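Local structure of spot 14 protein (Mus musculus, 3ONT) at residues D20-S23 with A24-N28; R27-E30 with Q31-I35; T60-T63 with M64-I68; L113-E116 with A117-H120; R142-Q145 with E146-G149. The protein helps regulate lipogenesis, especially in the lactating mammary gland, and may act by binding MID1IP1 and keeping it from ACACA. All coordinates share one frame; numbering follows the deposited sequence.

Contact 1: residues D20-S23 with A24-N28; sequences DRYS and AVVRN
Y22 reaches forward one helical turn and lays a face of its ring over V26. The side chain leaves CB with CG anti to the backbone N (chi1 178°), which swings the ring toward the next turn. From CD1 outward the ring then meets a single methyl, V26 CG2, and CZ comes closest, at 3.5 Å. The methyl stands 3.7 Å from the ring centroid and 21° off the ring normal, a CH-pi contact displaced toward the rim. At the tip the hydroxyl OH, still 3.7 Å from V26 CG2, is hydrogen-bonded to L65 O on helix 58-73, so a tyrosine serves here both as an apolar plate and as a polar link between helices. Both residues lie on the buried side of helix 15-32, part of a helical bundle, where Y22 packs on T134 and V26 on A137 of the second subunit. Along the backbone, V26 N donates to Y22 O at 2.9 Å. Next to this apolar pair, S23 OG lies 3.6 Å from R27 NE, at the edge of the guanidinium and near its plane. Both side chains turn to D73, which takes a hydrogen bond from S23 and a salt bridge from R27.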
loop_
_atom_site.group_PDB
_atom_site.type_symbol
_atom_site.label_atom_id
_atom_site.label_comp_id
_atom_site.label_asym_id
_atom_site.label_seq_id
_atom_site.Cartn_x
_atom_site.Cartn_y
_atom_site.Cartn_z
ATOM N N ASP A 20 -10.315 5.912 0.357
ATOM C CA ASP A 20 -11.279 6.820 0.952
ATOM C C ASP A 20 -12.739 6.373 0.944
ATOM O O ASP A 20 -13.559 6.992 1.607
ATOM C CB ASP A 20 -11.034 8.310 0.639
ATOM C CG ASP A 20 -11.227 8.653 -0.804
ATOM O OD1 ASP A 20 -12.342 8.424 -1.331
ATOM O OD2 ASP A 20 -10.266 9.197 -1.398
ATOM N N ARG A 21 -13.045 5.276 0.249
ATOM C CA ARG A 21 -14.321 4.591 0.459
ATOM C C ARG A 21 -14.312 3.997 1.879
ATOM O O ARG A 21 -15.284 4.120 2.639
ATOM C CB ARG A 21 -14.531 3.491 -0.561
ATOM C CG ARG A 21 -15.955 3.400 -1.003
ATOM C CD ARG A 21 -16.397 1.964 -1.310
ATOM N NE ARG A 21 -17.834 1.799 -1.022
ATOM C CZ ARG A 21 -18.442 0.630 -0.790
ATOM N NH1 ARG A 21 -17.752 -0.508 -0.814
ATOM N NH2 ARG A 21 -19.751 0.602 -0.526
ATOM N N TYR A 22 -13.184 3.390 2.242
ATOM C CA TYR A 22 -13.011 2.848 3.567
ATOM C C TYR A 22 -13.138 3.938 4.618
ATOM O O TYR A 22 -13.896 3.795 5.595
ATOM C CB TYR A 22 -11.670 2.153 3.699
ATOM C CG TYR A 22 -11.436 1.623 5.084
ATOM C CD1 TYR A 22 -12.056 0.448 5.516
ATOM C CD2 TYR A 22 -10.598 2.288 5.966
ATOM C CE1 TYR A 22 -11.852 -0.041 6.789
ATOM C CE2 TYR A 22 -10.376 1.794 7.235
ATOM C CZ TYR A 22 -11.013 0.633 7.638
ATOM O OH TYR A 22 -10.809 0.161 8.909
ATOM N N SER A 23 -12.410 5.030 4.402
ATOM C CA SER A 23 -12.427 6.154 5.316
ATOM C C SER A 23 -13.831 6.742 5.460
ATOM O O SER A 23 -14.210 7.193 6.546
ATOM C CB SER A 23 -11.468 7.230 4.830
ATOM O OG SER A 23 -11.459 8.326 5.723
ATOM N N ALA A 24 -14.600 6.743 4.373
ATOM C CA ALA A 24 -15.957 7.299 4.423
ATOM C C ALA A 24 -16.855 6.357 5.216
ATOM O O ALA A 24 -17.634 6.799 6.039
ATOM C CB ALA A 24 -16.523 7.540 3.031
ATOM N N VAL A 25 -16.722 5.056 4.991
ATOM C CA VAL A 25 -17.561 4.098 5.685
ATOM C C VAL A 25 -17.249 4.086 7.190
ATOM O O VAL A 25 -18.157 4.046 8.031
ATOM C CB VAL A 25 -17.433 2.711 5.046
ATOM C CG1 VAL A 25 -18.032 1.640 5.942
ATOM C CG2 VAL A 25 -18.139 2.720 3.702
ATOM N N VAL A 26 -15.970 4.162 7.531
ATOM C CA VAL A 26 -15.606 4.148 8.929
ATOM C C VAL A 26 -16.054 5.436 9.614
ATOM O O VAL A 26 -16.538 5.383 10.749
ATOM C CB VAL A 26 -14.098 3.865 9.150
ATOM C CG1 VAL A 26 -13.708 4.100 10.614
ATOM C CG2 VAL A 26 -13.769 2.449 8.723
ATOM N N ARG A 27 -15.923 6.584 8.945
ATOM C CA ARG A 27 -16.424 7.834 9.534
ATOM C C ARG A 27 -17.933 7.810 9.743
ATOM O O ARG A 27 -18.422 8.252 10.788
ATOM C CB ARG A 27 -15.992 9.063 8.760
ATOM C CG ARG A 27 -14.577 9.488 9.123
ATOM C CD ARG A 27 -13.899 10.200 7.951
ATOM N NE ARG A 27 -12.522 10.587 8.263
ATOM C CZ ARG A 27 -12.181 11.647 9.001
ATOM N NH1 ARG A 27 -13.118 12.441 9.523
ATOM N NH2 ARG A 27 -10.894 11.906 9.221
ATOM N N ASN A 28 -18.659 7.262 8.775
ATOM C CA ASN A 28 -20.068 7.049 8.956
ATOM C C ASN A 28 -20.364 6.110 10.121
ATOM O O ASN A 28 -21.309 6.362 10.895
ATOM C CB ASN A 28 -20.735 6.517 7.698
ATOM C CG ASN A 28 -22.241 6.445 7.851
ATOM O OD1 ASN A 28 -22.820 5.362 7.850
ATOM N ND2 ASN A 28 -22.881 7.605 8.046
#

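Contact 2: residues R27-E30 with Q31-I35; sequences RNME and QVVMI
At the C-terminal end of helix 15-32, M29 and V33 lie side by side, pointing the same way. M29 CG and V33 CG2 are 4.2 Å apart, a light apolar contact between the methylene of M29 (present as selenomethionine) and a valine methyl. The V33 methyl CG2 sits beside the backbone N, and from there it also approaches M29 O, at 3.3 Å. That carbonyl accepts V33 N at 2.9 Å. V33 is the first residue to leave helical geometry, so this bond belongs to the last turn, and beyond it the chain bends through an inverse gamma turn centred on V33. The turn is closed by a weak bond from M34 N to V32 O, and the chain then runs to I35, whose N is hydrogen-bonded to Y144 OH of the second subunit. One residue back in each segment, N28 OD1 approaches the methyl V32 CG2 at 4.0 Å, while V32 N donates to N28 O. Q31 folds back on its own helix: its chain bends at chi2 (-66°), and CG comes within 3.3 Å of R27 O, the carbonyl that also accepts Q31 N. Such a long polar residue suits an exposed position, since its aliphatic part can rest on the backbone. The apolar residues have other company: M29 and V33 touch F62 of helix 58-73, and M29 and V32 pack on T141 of the second subunit.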
loop_
_atom_site.group_PDB
_atom_site.type_symbol
_atom_site.label_atom_id
_atom_site.label_comp_id
_atom_site.label_asym_id
_atom_site.label_seq_id
_atom_site.Cartn_x
_atom_site.Cartn_y
_atom_site.Cartn_z
ATOM N N ARG A 27 -15.923 6.584 8.945
ATOM C CA ARG A 27 -16.424 7.834 9.534
ATOM C C ARG A 27 -17.933 7.810 9.743
ATOM O O ARG A 27 -18.422 8.252 10.788
ATOM C CB ARG A 27 -15.992 9.063 8.760
ATOM C CG ARG A 27 -14.577 9.488 9.123
ATOM C CD ARG A 27 -13.899 10.200 7.951
ATOM N NE ARG A 27 -12.522 10.587 8.263
ATOM C CZ ARG A 27 -12.181 11.647 9.001
ATOM N NH1 ARG A 27 -13.118 12.441 9.523
ATOM N NH2 ARG A 27 -10.894 11.906 9.221
ATOM N N ASN A 28 -18.659 7.262 8.775
ATOM C CA ASN A 28 -20.068 7.049 8.956
ATOM C C ASN A 28 -20.364 6.110 10.121
ATOM O O ASN A 28 -21.309 6.362 10.895
ATOM C CB ASN A 28 -20.735 6.517 7.698
ATOM C CG ASN A 28 -22.241 6.445 7.851
ATOM O OD1 ASN A 28 -22.820 5.362 7.850
ATOM N ND2 ASN A 28 -22.881 7.605 8.046
HETATM N N MSE A 29 -19.576 5.035 10.236
HETATM C CA MSE A 29 -19.698 4.092 11.338
HETATM C C MSE A 29 -19.559 4.830 12.665
HETATM O O MSE A 29 -20.337 4.590 13.596
HETATM C CB MSE A 29 -18.638 3.000 11.244
HETATM C CG MSE A 29 -18.801 1.891 12.252
HETATM SE SE MSE A 29 -17.325 0.617 12.258
HETATM C CE MSE A 29 -15.913 1.818 12.895
ATOM N N GLU A 30 -18.591 5.735 12.758
ATOM C CA GLU A 30 -18.411 6.474 13.994
ATOM C C GLU A 30 -19.537 7.464 14.301
ATOM O O GLU A 30 -19.830 7.691 15.467
ATOM C CB GLU A 30 -17.061 7.164 14.040
ATOM C CG GLU A 30 -15.905 6.201 13.951
ATOM C CD GLU A 30 -14.594 6.916 13.651
ATOM O OE1 GLU A 30 -14.349 7.984 14.246
ATOM O OE2 GLU A 30 -13.803 6.426 12.819
ATOM N N GLN A 31 -20.177 8.038 13.287
ATOM C CA GLN A 31 -21.325 8.907 13.546
ATOM C C GLN A 31 -22.455 8.070 14.097
ATOM O O GLN A 31 -23.120 8.486 15.029
ATOM C CB GLN A 31 -21.830 9.630 12.298
ATOM C CG GLN A 31 -20.784 10.399 11.506
ATOM C CD GLN A 31 -20.195 11.585 12.262
ATOM O OE1 GLN A 31 -20.895 12.288 13.014
ATOM N NE2 GLN A 31 -18.900 11.834 12.039
ATOM N N VAL A 32 -22.661 6.890 13.518
ATOM C CA VAL A 32 -23.796 6.020 13.853
ATOM C C VAL A 32 -23.670 5.357 15.228
ATOM O O VAL A 32 -24.640 5.315 16.006
ATOM C CB VAL A 32 -24.007 4.938 12.761
ATOM C CG1 VAL A 32 -24.930 3.826 13.238
ATOM C CG2 VAL A 32 -24.536 5.574 11.474
ATOM N N VAL A 33 -22.482 4.843 15.529
ATOM C CA VAL A 33 -22.253 4.114 16.775
ATOM C C VAL A 33 -22.121 5.105 17.923
ATOM O O VAL A 33 -21.035 5.395 18.409
ATOM C CB VAL A 33 -21.042 3.137 16.659
ATOM C CG1 VAL A 33 -20.754 2.466 17.972
ATOM C CG2 VAL A 33 -21.320 2.075 15.578
HETATM N N MSE A 34 -23.264 5.617 18.360
HETATM C CA MSE A 34 -23.319 6.692 19.344
HETATM C C MSE A 34 -22.876 6.251 20.735
HETATM O O MSE A 34 -22.252 7.036 21.470
HETATM C CB MSE A 34 -24.743 7.220 19.427
HETATM C CG MSE A 34 -25.264 7.793 18.121
HETATM SE SE MSE A 34 -25.326 9.742 18.156
HETATM C CE MSE A 34 -23.401 10.136 18.189
ATOM N N ILE A 35 -23.228 5.014 21.104
ATOM C CA ILE A 35 -22.908 4.467 22.418
ATOM C C ILE A 35 -22.074 3.197 22.186
ATOM O O ILE A 35 -22.606 2.072 22.106
ATOM C CB ILE A 35 -24.198 4.190 23.283
ATOM C CG1 ILE A 35 -25.202 5.352 23.175
ATOM C CG2 ILE A 35 -23.827 3.898 24.750
ATOM C CD1 ILE A 35 -26.567 5.087 23.781
#

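Contact 3: residues T60-T63 with M64-I68; sequences TYFT and MLKSI
F62 carries the aliphatic chain of K66 over one face of its ring, a CH-pi contact in which K66 CD stands 3.7 Å from the ring centroid; the lysine methylenes suit a place over a buried ring, K66 itself being partly exposed. The main-chain polar groups are satisfied within the helix: T60 O, Y61 O, F62 O and T63 O accept M64 N, L65 N, K66 N and S67 N, at 2.9 to 3.0 Å. The side-chain hydroxyls are satisfied as well, each by a different partner. T63 OG1 bonds back to Y59 O one turn earlier, and T60 OG1 to the carboxylate of D57. Y61 OH reaches E112 and S67 OG reaches E116, so two of the hydroxyls tie this helix to acidic side chains later in the chain. The ring of Y61 is met obliquely by two apolar ends: M64 CE, three residues on, 3.4 Å from Y61 CE1, and L65 CD1, 3.9 Å from Y61 CE2. M64 and L65 also pack on L133 and A137 of the second subunit, respectively. The side chains of this segment of helix 58-73 face both its neighbours, helix 15-32 and helix 115-147, as in an alpha-helical bundle.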
loop_
_atom_site.group_PDB
_atom_site.type_symbol
_atom_site.label_atom_id
_atom_site.label_comp_id
_atom_site.label_asym_id
_atom_site.label_seq_id
_atom_site.Cartn_x
_atom_site.Cartn_y
_atom_site.Cartn_z
ATOM N N THR A 60 -13.852 -4.647 20.247
ATOM C CA THR A 60 -12.439 -4.748 19.910
ATOM C C THR A 60 -12.261 -4.559 18.405
ATOM O O THR A 60 -11.309 -3.922 17.941
ATOM C CB THR A 60 -11.889 -6.132 20.272
ATOM O OG1 THR A 60 -12.364 -6.506 21.569
ATOM C CG2 THR A 60 -10.363 -6.151 20.261
ATOM N N TYR A 61 -13.204 -5.107 17.648
ATOM C CA TYR A 61 -13.153 -5.072 16.219
ATOM C C TYR A 61 -13.407 -3.662 15.695
ATOM O O TYR A 61 -12.655 -3.136 14.861
ATOM C CB TYR A 61 -14.194 -6.026 15.670
ATOM C CG TYR A 61 -14.010 -6.294 14.219
ATOM C CD1 TYR A 61 -12.926 -7.038 13.769
ATOM C CD2 TYR A 61 -14.909 -5.796 13.286
ATOM C CE1 TYR A 61 -12.745 -7.283 12.427
ATOM C CE2 TYR A 61 -14.731 -6.034 11.928
ATOM C CZ TYR A 61 -13.652 -6.772 11.514
ATOM O OH TYR A 61 -13.476 -7.010 10.183
ATOM N N PHE A 62 -14.491 -3.069 16.160
ATOM C CA PHE A 62 -14.781 -1.666 15.949
ATOM C C PHE A 62 -13.516 -0.817 16.214
ATOM O O PHE A 62 -13.101 -0.017 15.381
ATOM C CB PHE A 62 -15.942 -1.333 16.888
ATOM C CG PHE A 62 -16.255 0.112 17.024
ATOM C CD1 PHE A 62 -17.007 0.767 16.069
ATOM C CD2 PHE A 62 -15.875 0.806 18.175
ATOM C CE1 PHE A 62 -17.348 2.121 16.236
ATOM C CE2 PHE A 62 -16.198 2.151 18.353
ATOM C CZ PHE A 62 -16.934 2.809 17.379
ATOM N N THR A 63 -12.875 -1.031 17.350
ATOM C CA THR A 63 -11.651 -0.313 17.663
ATOM C C THR A 63 -10.576 -0.487 16.590
ATOM O O THR A 63 -9.927 0.485 16.188
ATOM C CB THR A 63 -11.148 -0.756 19.014
ATOM O OG1 THR A 63 -12.081 -0.286 19.977
ATOM C CG2 THR A 63 -9.811 -0.167 19.348
HETATM N N MSE A 64 -10.395 -1.714 16.113
HETATM C CA MSE A 64 -9.390 -1.993 15.102
HETATM C C MSE A 64 -9.710 -1.228 13.818
HETATM O O MSE A 64 -8.831 -0.595 13.228
HETATM C CB MSE A 64 -9.296 -3.493 14.833
HETATM C CG MSE A 64 -8.156 -3.859 13.902
HETATM SE SE MSE A 64 -8.174 -5.721 13.245
HETATM C CE MSE A 64 -9.769 -5.580 12.106
ATOM N N LEU A 65 -10.971 -1.301 13.397
ATOM C CA LEU A 65 -11.437 -0.598 12.222
ATOM C C LEU A 65 -11.074 0.882 12.320
ATOM O O LEU A 65 -10.507 1.445 11.380
ATOM C CB LEU A 65 -12.941 -0.776 12.070
ATOM C CG LEU A 65 -13.449 -2.166 11.682
ATOM C CD1 LEU A 65 -14.960 -2.168 11.680
ATOM C CD2 LEU A 65 -12.923 -2.577 10.327
ATOM N N LYS A 66 -11.357 1.503 13.467
ATOM C CA LYS A 66 -11.024 2.908 13.677
ATOM C C LYS A 66 -9.534 3.129 13.614
ATOM O O LYS A 66 -9.048 4.143 13.098
ATOM C CB LYS A 66 -11.552 3.404 15.011
ATOM C CG LYS A 66 -13.030 3.770 14.971
ATOM C CD LYS A 66 -13.680 3.591 16.333
ATOM C CE LYS A 66 -13.313 4.675 17.352
ATOM N NZ LYS A 66 -13.331 4.041 18.703
ATOM N N SER A 67 -8.797 2.163 14.121
ATOM C CA SER A 67 -7.366 2.334 14.248
ATOM C C SER A 67 -6.667 2.292 12.873
ATOM O O SER A 67 -5.743 3.062 12.595
ATOM C CB SER A 67 -6.835 1.283 15.196
ATOM O OG SER A 67 -5.448 1.402 15.294
ATOM N N ILE A 68 -7.135 1.399 12.012
ATOM C CA ILE A 68 -6.660 1.322 10.650
ATOM C C ILE A 68 -7.079 2.582 9.892
ATOM O O ILE A 68 -6.293 3.164 9.149
ATOM C CB ILE A 68 -7.208 0.072 9.979
ATOM C CG1 ILE A 68 -6.540 -1.160 10.594
ATOM C CG2 ILE A 68 -7.033 0.151 8.466
ATOM C CD1 ILE A 68 -7.044 -2.452 10.054
#

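Contact 4: residues L113-E116 with A117-H120; sequences LDLE and AQFH
With chi1 at -69° and the chain extended beyond CG, Q118 runs back along the helix toward D114 and L115. Its CG is beside the backbone N and passes 3.4 Å from D114 O, so the aliphatic part rests on the preceding turn. The terminal amide then divides between two neighbours: NE2 lies 3.5 Å from D114 CB, and OE1 is 3.6 Å from the methyl L115 CD2. These are van der Waals contacts, and the L115 and Q118 side chains pass one another at a slant. Q118 suits a partly exposed position, since its methylenes can cover backbone while its amide stays at the surface. The main chain does the firmer work. Q118 N donates to D114 O at 2.9 Å, F119 N to L115 O at 2.8 Å, and H120 N to E116 O at 2.9 Å. E116 O also lies at the edge of the F119 ring, near its plane. On the inner side, F119 is a large apolar residue packed on I68 and V72 of helix 58-73 and on L126 of the second subunit. E116 extends fully from its backbone and packs on M64 of the same neighbouring helix. Surface polar side chains on one flank and a buried aromatic on another make this the amphipathic N-terminal part of the long helix 115-147 of the bundle.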
loop_
_atom_site.group_PDB
_atom_site.type_symbol
_atom_site.label_atom_id
_atom_site.label_comp_id
_atom_site.label_asym_id
_atom_site.label_seq_id
_atom_site.Cartn_x
_atom_site.Cartn_y
_atom_site.Cartn_z
ATOM N N LEU A 113 -8.254 -10.455 13.393
ATOM C CA LEU A 113 -7.574 -9.456 14.223
ATOM C C LEU A 113 -6.091 -9.282 13.895
ATOM O O LEU A 113 -5.469 -8.290 14.285
ATOM C CB LEU A 113 -7.769 -9.752 15.709
ATOM C CG LEU A 113 -9.229 -9.780 16.207
ATOM C CD1 LEU A 113 -9.323 -10.511 17.551
ATOM C CD2 LEU A 113 -9.888 -8.394 16.295
ATOM N N ASP A 114 -5.511 -10.235 13.177
ATOM C CA ASP A 114 -4.152 -10.043 12.686
ATOM C C ASP A 114 -4.119 -9.040 11.536
ATOM O O ASP A 114 -3.047 -8.603 11.128
ATOM C CB ASP A 114 -3.533 -11.363 12.260
ATOM C CG ASP A 114 -3.166 -12.238 13.435
ATOM O OD1 ASP A 114 -2.769 -13.402 13.188
ATOM O OD2 ASP A 114 -3.269 -11.775 14.602
ATOM N N LEU A 115 -5.302 -8.654 11.055
ATOM C CA LEU A 115 -5.416 -7.768 9.903
ATOM C C LEU A 115 -4.745 -6.417 10.085
ATOM O O LEU A 115 -4.154 -5.903 9.141
ATOM C CB LEU A 115 -6.869 -7.612 9.446
ATOM C CG LEU A 115 -7.454 -8.769 8.619
ATOM C CD1 LEU A 115 -8.689 -8.322 7.872
ATOM C CD2 LEU A 115 -6.465 -9.315 7.618
ATOM N N GLU A 116 -4.822 -5.839 11.280
ATOM C CA GLU A 116 -4.150 -4.555 11.521
ATOM C C GLU A 116 -2.625 -4.691 11.373
ATOM O O GLU A 116 -1.977 -3.829 10.766
ATOM C CB GLU A 116 -4.532 -3.952 12.885
ATOM C CG GLU A 116 -3.825 -2.634 13.218
ATOM C CD GLU A 116 -4.321 -1.949 14.509
ATOM O OE1 GLU A 116 -4.996 -2.593 15.353
ATOM O OE2 GLU A 116 -4.017 -0.744 14.680
ATOM N N ALA A 117 -2.072 -5.778 11.908
ATOM C CA ALA A 117 -0.636 -6.049 11.846
ATOM C C ALA A 117 -0.182 -6.319 10.410
ATOM O O ALA A 117 0.846 -5.809 9.973
ATOM C CB ALA A 117 -0.297 -7.216 12.727
ATOM N N GLN A 118 -0.961 -7.125 9.697
ATOM C CA GLN A 118 -0.723 -7.420 8.294
ATOM C C GLN A 118 -0.784 -6.140 7.457
ATOM O O GLN A 118 0.136 -5.857 6.685
ATOM C CB GLN A 118 -1.710 -8.482 7.794
ATOM C CG GLN A 118 -1.444 -9.857 8.422
ATOM C CD GLN A 118 -2.504 -10.923 8.077
ATOM O OE1 GLN A 118 -3.213 -10.834 7.058
ATOM N NE2 GLN A 118 -2.599 -11.951 8.929
ATOM N N PHE A 119 -1.837 -5.351 7.662
ATOM C CA PHE A 119 -2.015 -4.086 6.971
ATOM C C PHE A 119 -0.769 -3.256 7.167
ATOM O O PHE A 119 -0.175 -2.761 6.206
ATOM C CB PHE A 119 -3.244 -3.352 7.518
ATOM C CG PHE A 119 -3.389 -1.940 7.020
ATOM C CD1 PHE A 119 -3.919 -1.681 5.749
ATOM C CD2 PHE A 119 -3.040 -0.862 7.828
ATOM C CE1 PHE A 119 -4.073 -0.353 5.268
ATOM C CE2 PHE A 119 -3.188 0.473 7.365
ATOM C CZ PHE A 119 -3.702 0.720 6.081
ATOM N N HIS A 120 -0.361 -3.120 8.422
ATOM C CA HIS A 120 0.804 -2.330 8.757
ATOM C C HIS A 120 2.050 -2.868 8.051
ATOM O O HIS A 120 2.824 -2.097 7.490
ATOM C CB HIS A 120 0.999 -2.282 10.267
ATOM C CG HIS A 120 2.005 -1.265 10.701
ATOM N ND1 HIS A 120 3.255 -1.609 11.177
ATOM C CD2 HIS A 120 1.962 0.092 10.703
ATOM C CE1 HIS A 120 3.931 -0.507 11.463
ATOM N NE2 HIS A 120 3.172 0.540 11.183
#

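Contact 5: residues R142-Q145 with E146-G149; sequences RKYQ and EMTG
The Y144 ring has the methyl T148 CG2 over one face, 4.1 Å from the centroid and displaced toward the rim, a CH-pi contact. M147 CE approaches the same ring obliquely, with Y144 CD2 4.5 Å away. The threonine OG1 sits between the backbone N and the carbonyl carbon (chi1 61°), from where it donates to Y144 O at 3.0 Å. T148 N donates to the same oxygen from the opposite face of the carbonyl plane, so two bonds grip it. Threonine suits this spot because one branch serves the carbonyl and the other the ring. Here helix 115-147 ends in a Schellman motif: G149, with positive phi (52°), is its C-prime residue, G149 N bonds to E146 O at 2.9 Å and Q150 N reaches Q145 O. Glycine adopts such a conformation readily. A turn earlier, the R142 guanidinium and E146 carboxylate planes are 56° apart; R142 NE to E146 OE2 is 4.0 Å, with the oxygen well out of the guanidinium plane. The opposite charges probably attract weakly, but no N-H points at the oxygen. K143 crosses M147 at about a right angle, its CG 4.0 Å from M147 SE.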
loop_
_atom_site.group_PDB
_atom_site.type_symbol
_atom_site.label_atom_id
_atom_site.label_comp_id
_atom_site.label_asym_id
_atom_site.label_seq_id
_atom_site.Cartn_x
_atom_site.Cartn_y
_atom_site.Cartn_z
ATOM N N ARG A 142 20.970 10.448 -13.056
ATOM C CA ARG A 142 22.331 10.949 -12.928
ATOM C C ARG A 142 23.310 10.172 -13.842
ATOM O O ARG A 142 24.144 10.772 -14.527
ATOM C CB ARG A 142 22.784 10.878 -11.458
ATOM C CG ARG A 142 24.034 11.707 -11.144
ATOM C CD ARG A 142 23.731 13.200 -11.368
ATOM N NE ARG A 142 24.870 14.042 -11.787
ATOM C CZ ARG A 142 25.396 15.024 -11.038
ATOM N NH1 ARG A 142 24.911 15.275 -9.815
ATOM N NH2 ARG A 142 26.410 15.757 -11.502
ATOM N N LYS A 143 23.181 8.844 -13.862
ATOM C CA LYS A 143 24.075 7.999 -14.624
ATOM C C LYS A 143 23.972 8.325 -16.110
ATOM O O LYS A 143 24.990 8.512 -16.780
ATOM C CB LYS A 143 23.817 6.517 -14.328
ATOM C CG LYS A 143 24.712 5.559 -15.106
ATOM C CD LYS A 143 25.796 4.856 -14.277
ATOM C CE LYS A 143 27.173 5.541 -14.358
ATOM N NZ LYS A 143 27.927 5.321 -15.624
ATOM N N TYR A 144 22.752 8.421 -16.619
ATOM C CA TYR A 144 22.541 8.796 -18.023
ATOM C C TYR A 144 23.130 10.162 -18.370
ATOM O O TYR A 144 23.739 10.341 -19.425
ATOM C CB TYR A 144 21.061 8.814 -18.358
ATOM C CG TYR A 144 20.790 9.034 -19.825
ATOM C CD1 TYR A 144 20.627 10.319 -20.340
ATOM C CD2 TYR A 144 20.692 7.948 -20.708
ATOM C CE1 TYR A 144 20.363 10.516 -21.678
ATOM C CE2 TYR A 144 20.430 8.138 -22.045
ATOM C CZ TYR A 144 20.268 9.424 -22.527
ATOM O OH TYR A 144 19.997 9.621 -23.867
ATOM N N GLN A 145 22.920 11.137 -17.491
ATOM C CA GLN A 145 23.488 12.463 -17.693
ATOM C C GLN A 145 25.001 12.367 -17.760
ATOM O O GLN A 145 25.616 12.966 -18.643
ATOM C CB GLN A 145 23.025 13.429 -16.604
ATOM C CG GLN A 145 21.575 13.841 -16.776
ATOM C CD GLN A 145 20.972 14.556 -15.553
ATOM O OE1 GLN A 145 21.491 14.489 -14.436
ATOM N NE2 GLN A 145 19.864 15.244 -15.780
ATOM N N GLU A 146 25.579 11.572 -16.860
ATOM C CA GLU A 146 27.019 11.351 -16.831
ATOM C C GLU A 146 27.484 10.711 -18.136
ATOM O O GLU A 146 28.342 11.268 -18.840
ATOM C CB GLU A 146 27.427 10.522 -15.608
ATOM C CG GLU A 146 27.664 11.352 -14.332
ATOM C CD GLU A 146 27.733 10.518 -13.029
ATOM O OE1 GLU A 146 27.922 9.277 -13.087
ATOM O OE2 GLU A 146 27.608 11.110 -11.926
HETATM N N MSE A 147 26.872 9.578 -18.481
HETATM C CA MSE A 147 27.185 8.832 -19.706
HETATM C C MSE A 147 27.179 9.669 -20.961
HETATM O O MSE A 147 27.986 9.450 -21.851
HETATM C CB MSE A 147 26.179 7.721 -19.923
HETATM C CG MSE A 147 26.371 6.546 -19.033
HETATM SE SE MSE A 147 24.776 5.460 -19.136
HETATM C CE MSE A 147 24.470 5.555 -21.039
ATOM N N THR A 148 26.243 10.596 -21.064
ATOM C CA THR A 148 26.134 11.363 -22.289
ATOM C C THR A 148 26.743 12.744 -22.082
ATOM O O THR A 148 26.355 13.708 -22.746
ATOM C CB THR A 148 24.687 11.469 -22.760
ATOM O OG1 THR A 148 23.916 12.145 -21.764
ATOM C CG2 THR A 148 24.102 10.093 -22.993
ATOM N N GLY A 149 27.679 12.827 -21.133
ATOM C CA GLY A 149 28.441 14.044 -20.851
ATOM C C GLY A 149 27.672 15.336 -20.615
ATOM O O GLY A 149 28.161 16.401 -20.974
#

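In the fold
Contacts 1 and 2 overlap along helix 15-32, sharing R27 and N28, with contact 2 running past the helix end and the centres about 11 Å apart. Both meet contact 3 on helix 58-73, about 12 Å away from centre to centre: contact 1 through Y22 OH and L65 O, 2.8 Å apart, contact 2 through M29 SE and L65 CD1 at 3.7 Å. Contact 3 in turn touches contact 4, the centres of the two lying about 11 Å apart. Contact 5 stands off along helix 115-147, its centre about 44 Å from that of contact 4. It joins the assembly across the dimer, where it reaches the range of contact 2 on the other subunit.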